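Flavoredoxin (Methanosarcina acetivorans, PDB 3BNK) binds flavin mononucleotide as its cofactor and probably serves in electron transport. Local coordinates at residues B[81-86]-B[91-96]; B[99-102]-B[107-110]. All coordinates share one frame; numbering follows the deposited sequence.

Contact 1 (B[81-86]-B[91-96]); sequences DYCGLV and VDKSGL. With FMN (flavin mononucleotide), chain D.
Lys93 and Val86 meet through one polar bond: Lys93 NZ donates to Val86 O at 2.8 Å. The ammonium is tilted 23° from the carbonyl plane. Its second bond goes to FMN O3P, 2.7 Å from Lys93 NZ, and a third goes to the backbone oxygen of Leu31. A bend at chi3 (-77°) in an otherwise extended Lys93 chain turns NZ to both Val86 O and the phosphate. Val86 O is itself gripped twice, since FMN O4' donates to it at 2.7 Å. The positive charge probably helps to balance the phosphate. This is the ribityl and phosphate end of the FMN pocket in a flavin reductase-like domain. Helix 77-83 leads into this region, and the chain that follows lines the cofactor. Thr57, Ser87 and Gly88 also hydrogen-bond to FMN.

The rest of the contact is apolar. Val86 CG1 sits against Val91, 3.3 Å from its CB, which is tighter than usual for carbons. The Tyr82 side chain crosses Val91 at about a right angle, with Tyr82 OH 3.4 Å from Val91 CG1. Leu96 CD1 comes to the edge of the Tyr82 ring, near its plane, 3.9 Å from Tyr82 CD2. The same methyl also touches Cys83 SG. Met187 of the second subunit packs on Tyr82 and Val86.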
# COMPACT_ATOMS: atom_id res chain seq x y z
N ASP B 81 12.41 -6.81 -11.31
CA ASP B 81 12.88 -7.79 -10.34
C ASP B 81 14.40 -7.69 -10.11
O ASP B 81 14.87 -7.77 -8.97
CB ASP B 81 12.50 -9.19 -10.79
CG ASP B 81 12.49 -10.18 -9.66
OD1 ASP B 81 11.82 -9.92 -8.63
OD2 ASP B 81 13.15 -11.23 -9.81
N TYR B 82 15.13 -7.48 -11.20
CA TYR B 82 16.57 -7.26 -11.19
C TYR B 82 16.98 -6.10 -10.28
O TYR B 82 17.99 -6.17 -9.59
CB TYR B 82 17.08 -7.03 -12.61
CG TYR B 82 18.57 -6.72 -12.69
CD1 TYR B 82 19.52 -7.69 -12.35
CD2 TYR B 82 19.03 -5.45 -13.10
CE1 TYR B 82 20.88 -7.42 -12.42
CE2 TYR B 82 20.41 -5.17 -13.16
CZ TYR B 82 21.32 -6.17 -12.81
OH TYR B 82 22.67 -5.94 -12.88
N CYS B 83 16.18 -5.04 -10.30
CA CYS B 83 16.37 -3.89 -9.43
C CYS B 83 16.10 -4.20 -7.97
O CYS B 83 16.54 -3.46 -7.09
CB CYS B 83 15.47 -2.73 -9.90
SG CYS B 83 16.15 -1.90 -11.32
N GLY B 84 15.37 -5.29 -7.70
CA GLY B 84 15.16 -5.76 -6.34
C GLY B 84 16.08 -6.89 -5.91
O GLY B 84 15.90 -7.45 -4.84
N LEU B 85 17.07 -7.22 -6.74
CA LEU B 85 18.01 -8.32 -6.50
C LEU B 85 19.44 -7.82 -6.31
O LEU B 85 20.25 -8.47 -5.66
CB LEU B 85 17.97 -9.32 -7.66
CG LEU B 85 16.83 -10.35 -7.69
CD1 LEU B 85 16.84 -11.12 -9.01
CD2 LEU B 85 16.92 -11.30 -6.50
N VAL B 86 19.73 -6.65 -6.89
CA VAL B 86 21.07 -6.10 -6.85
C VAL B 86 21.11 -4.72 -6.20
O VAL B 86 20.17 -3.93 -6.33
CB VAL B 86 21.74 -6.08 -8.26
CG1 VAL B 86 23.21 -5.85 -8.11
CG2 VAL B 86 21.57 -7.42 -8.95
N VAL B 91 26.42 -2.56 -7.98
CA VAL B 91 26.06 -2.59 -9.40
C VAL B 91 25.37 -1.31 -9.83
O VAL B 91 24.34 -0.92 -9.27
CB VAL B 91 25.21 -3.85 -9.76
CG1 VAL B 91 24.56 -3.72 -11.12
CG2 VAL B 91 26.07 -5.12 -9.69
N ASP B 92 25.96 -0.65 -10.83
CA ASP B 92 25.39 0.56 -11.40
C ASP B 92 24.04 0.23 -12.05
O ASP B 92 23.97 -0.49 -13.05
CB ASP B 92 26.36 1.15 -12.43
CG ASP B 92 26.03 2.58 -12.80
OD1 ASP B 92 24.96 3.10 -12.38
OD2 ASP B 92 26.85 3.20 -13.51
N LYS B 93 22.97 0.76 -11.45
CA LYS B 93 21.63 0.63 -12.03
C LYS B 93 21.20 1.87 -12.84
O LYS B 93 20.13 1.87 -13.45
CB LYS B 93 20.60 0.25 -10.96
CG LYS B 93 20.69 -1.23 -10.52
CD LYS B 93 19.75 -1.58 -9.36
CE LYS B 93 20.31 -1.09 -8.03
NZ LYS B 93 19.37 -1.31 -6.90
N SER B 94 22.06 2.89 -12.88
CA SER B 94 21.79 4.15 -13.60
C SER B 94 21.58 3.99 -15.09
O SER B 94 20.95 4.84 -15.72
CB SER B 94 22.87 5.22 -13.35
OG SER B 94 24.14 4.85 -13.89
N GLY B 95 22.09 2.89 -15.65
CA GLY B 95 22.02 2.68 -17.09
C GLY B 95 20.98 1.71 -17.59
O GLY B 95 20.82 1.53 -18.80
N LEU B 96 20.25 1.08 -16.66
CA LEU B 96 19.25 0.07 -17.01
C LEU B 96 18.08 0.67 -17.79
O LEU B 96 17.53 0.03 -18.70
CB LEU B 96 18.74 -0.64 -15.75
CG LEU B 96 18.58 -2.17 -15.72
CD1 LEU B 96 17.33 -2.51 -14.94
CD2 LEU B 96 18.52 -2.83 -17.10
N1 FMN D . 13.17 -3.47 -0.05
C2 FMN D . 12.70 -2.52 0.84
O2 FMN D . 13.47 -2.06 1.68
N3 FMN D . 11.39 -2.08 0.77
C4 FMN D . 10.55 -2.61 -0.19
O4 FMN D . 9.39 -2.23 -0.24
C4A FMN D . 11.02 -3.58 -1.09
N5 FMN D . 10.18 -4.13 -2.05
C5A FMN D . 10.65 -5.07 -2.95
C6 FMN D . 9.78 -5.57 -3.92
C7 FMN D . 10.24 -6.53 -4.84
C7M FMN D . 9.31 -6.97 -5.93
C8 FMN D . 11.56 -6.98 -4.78
C8M FMN D . 12.15 -7.82 -5.89
C9 FMN D . 12.43 -6.45 -3.81
C9A FMN D . 11.99 -5.49 -2.90
N10 FMN D . 12.84 -4.96 -1.93
C10 FMN D . 12.35 -4.01 -1.02
C1' FMN D . 14.31 -5.32 -1.91
C2' FMN D . 15.20 -4.24 -2.52
O2' FMN D . 14.61 -3.73 -3.70
C3' FMN D . 16.57 -4.81 -2.89
O3' FMN D . 17.28 -5.29 -1.76
C4' FMN D . 17.39 -3.80 -3.68
O4' FMN D . 18.50 -4.46 -4.23
C5' FMN D . 17.87 -2.59 -2.89
O5' FMN D . 18.55 -1.80 -3.84
P FMN D . 19.69 -0.72 -3.43
O1P FMN D . 20.68 -1.38 -2.52
O2P FMN D . 19.01 0.39 -2.69
O3P FMN D . 20.37 -0.15 -4.64

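Contact 2 (B[99-102]-B[107-110]); sequences VFYG and APMI
Phe100 holds CG between its backbone N and carbonyl carbon (chi1 77°), and this brings its ring across to Met109. Met109 is bent at chi3 (-72°), which carries its methyl back toward Phe100 and Gly102. The two side chains share one face of a two-stranded antiparallel sheet, the hairpin of strands 99-100 and 109-110. Met109 CB lies over the Phe100 ring in a CH-pi contact, 3.8 Å from the centroid and offset toward the rim. The sulfur makes a Met-aromatic contact from an oblique position, with Met109 SD 4.7 Å from the centroid of the Phe100 ring. Met109 CE ends 3.5 Å from Gly102 N. With an alanine at Phe100, Met109 CB and SD would probably lose their aromatic partner, and the thioether would be freer to turn.

Phe100 and Met109 form the hydrogen-bonded pair. Phe100 N donates to Met109 O at 2.9 Å, and Met109 N to Phe100 O at 2.8 Å. Val99 and Ile110 are the next, non-hydrogen-bonded pair, where Val99 CA makes a CA-H...O contact with Met109 O. Beyond the paired strands a water takes over, accepting from Gly102 N and donating to Ala107 O.

Val99 CG1 lies beside Pro108 CB. The Tyr101 ring crosses Pro108 obliquely, with Tyr101 CZ 3.6 Å from Pro108 CB. Tyr101 OH is hydrogen-bonded to Asn24, while Ala29 touches both Tyr101 and Pro108. Only two direct backbone bonds join the segments, so much of the cohesion probably comes from the aromatic, thioether and proline contacts, with the water continuing the link where the strands part.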
# COMPACT_ATOMS: atom_id res chain seq x y z
N VAL B 99 16.60 7.62 -18.15
CA VAL B 99 16.29 8.42 -16.97
C VAL B 99 15.99 9.88 -17.32
O VAL B 99 16.70 10.51 -18.11
CB VAL B 99 17.41 8.31 -15.90
CG1 VAL B 99 17.15 9.27 -14.73
CG2 VAL B 99 17.53 6.87 -15.40
N PHE B 100 14.91 10.40 -16.74
CA PHE B 100 14.58 11.82 -16.82
C PHE B 100 14.38 12.41 -15.42
O PHE B 100 13.98 11.71 -14.48
CB PHE B 100 13.38 12.08 -17.76
CG PHE B 100 12.03 11.75 -17.15
CD1 PHE B 100 11.19 12.78 -16.69
CD2 PHE B 100 11.58 10.43 -17.06
CE1 PHE B 100 9.94 12.49 -16.12
CE2 PHE B 100 10.33 10.14 -16.51
CZ PHE B 100 9.51 11.18 -16.03
N TYR B 101 14.69 13.69 -15.29
CA TYR B 101 14.50 14.42 -14.05
C TYR B 101 13.40 15.45 -14.25
O TYR B 101 12.96 15.71 -15.38
CB TYR B 101 15.81 15.08 -13.62
CG TYR B 101 16.85 14.10 -13.12
CD1 TYR B 101 17.75 13.49 -14.00
CD2 TYR B 101 16.92 13.77 -11.76
CE1 TYR B 101 18.72 12.58 -13.54
CE2 TYR B 101 17.89 12.87 -11.29
CZ TYR B 101 18.78 12.27 -12.19
OH TYR B 101 19.73 11.38 -11.74
N GLY B 102 12.93 16.00 -13.13
CA GLY B 102 11.84 16.97 -13.14
C GLY B 102 12.15 18.18 -12.29
O GLY B 102 13.32 18.54 -12.13
N ALA B 107 15.57 13.80 -8.25
CA ALA B 107 14.89 12.51 -8.15
C ALA B 107 14.77 11.86 -9.53
O ALA B 107 13.95 12.26 -10.34
CB ALA B 107 13.54 12.65 -7.48
N PRO B 108 15.59 10.83 -9.78
CA PRO B 108 15.62 10.24 -11.11
C PRO B 108 14.36 9.42 -11.39
O PRO B 108 13.93 8.61 -10.56
CB PRO B 108 16.88 9.37 -11.07
CG PRO B 108 17.04 8.98 -9.64
CD PRO B 108 16.48 10.14 -8.84
N MET B 109 13.75 9.66 -12.56
CA MET B 109 12.52 8.97 -12.95
C MET B 109 12.74 8.14 -14.21
O MET B 109 13.66 8.41 -14.98
CB MET B 109 11.38 9.97 -13.14
CG MET B 109 10.88 10.55 -11.84
SD MET B 109 9.73 11.93 -12.06
CE MET B 109 10.84 13.22 -12.62
N ILE B 110 11.90 7.14 -14.40
CA ILE B 110 12.08 6.15 -15.47
C ILE B 110 11.13 6.41 -16.63
O ILE B 110 9.90 6.33 -16.48
CB ILE B 110 11.88 4.70 -14.96
CG1 ILE B 110 12.88 4.37 -13.85
CG2 ILE B 110 12.03 3.69 -16.14
CD1 ILE B 110 12.56 3.10 -13.09
O HOH W 1 13.56 15.04 -10.51

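In the fold
From the N terminus, the chain first passes through four strands of the large antiparallel sheet and then helix 77-83. Contact 1 closes the short loop 87-90 that follows, and brings 81-86 to 91-96 beside FMN. Contact 2 opens only after contact 1 has closed. It shuts the hairpin loop 103-106 between strands 99-100 and 109-110. The two are in series, neither enclosing nor crossing the other. Their centres lie about 15 Å apart, and they touch lightly where Ser94 packs on Val99. Contact 1 reaches strand 28-41 through Lys93. Contact 2 rests on strands 28-41, 66-71 and 115-126. Both also meet the second subunit.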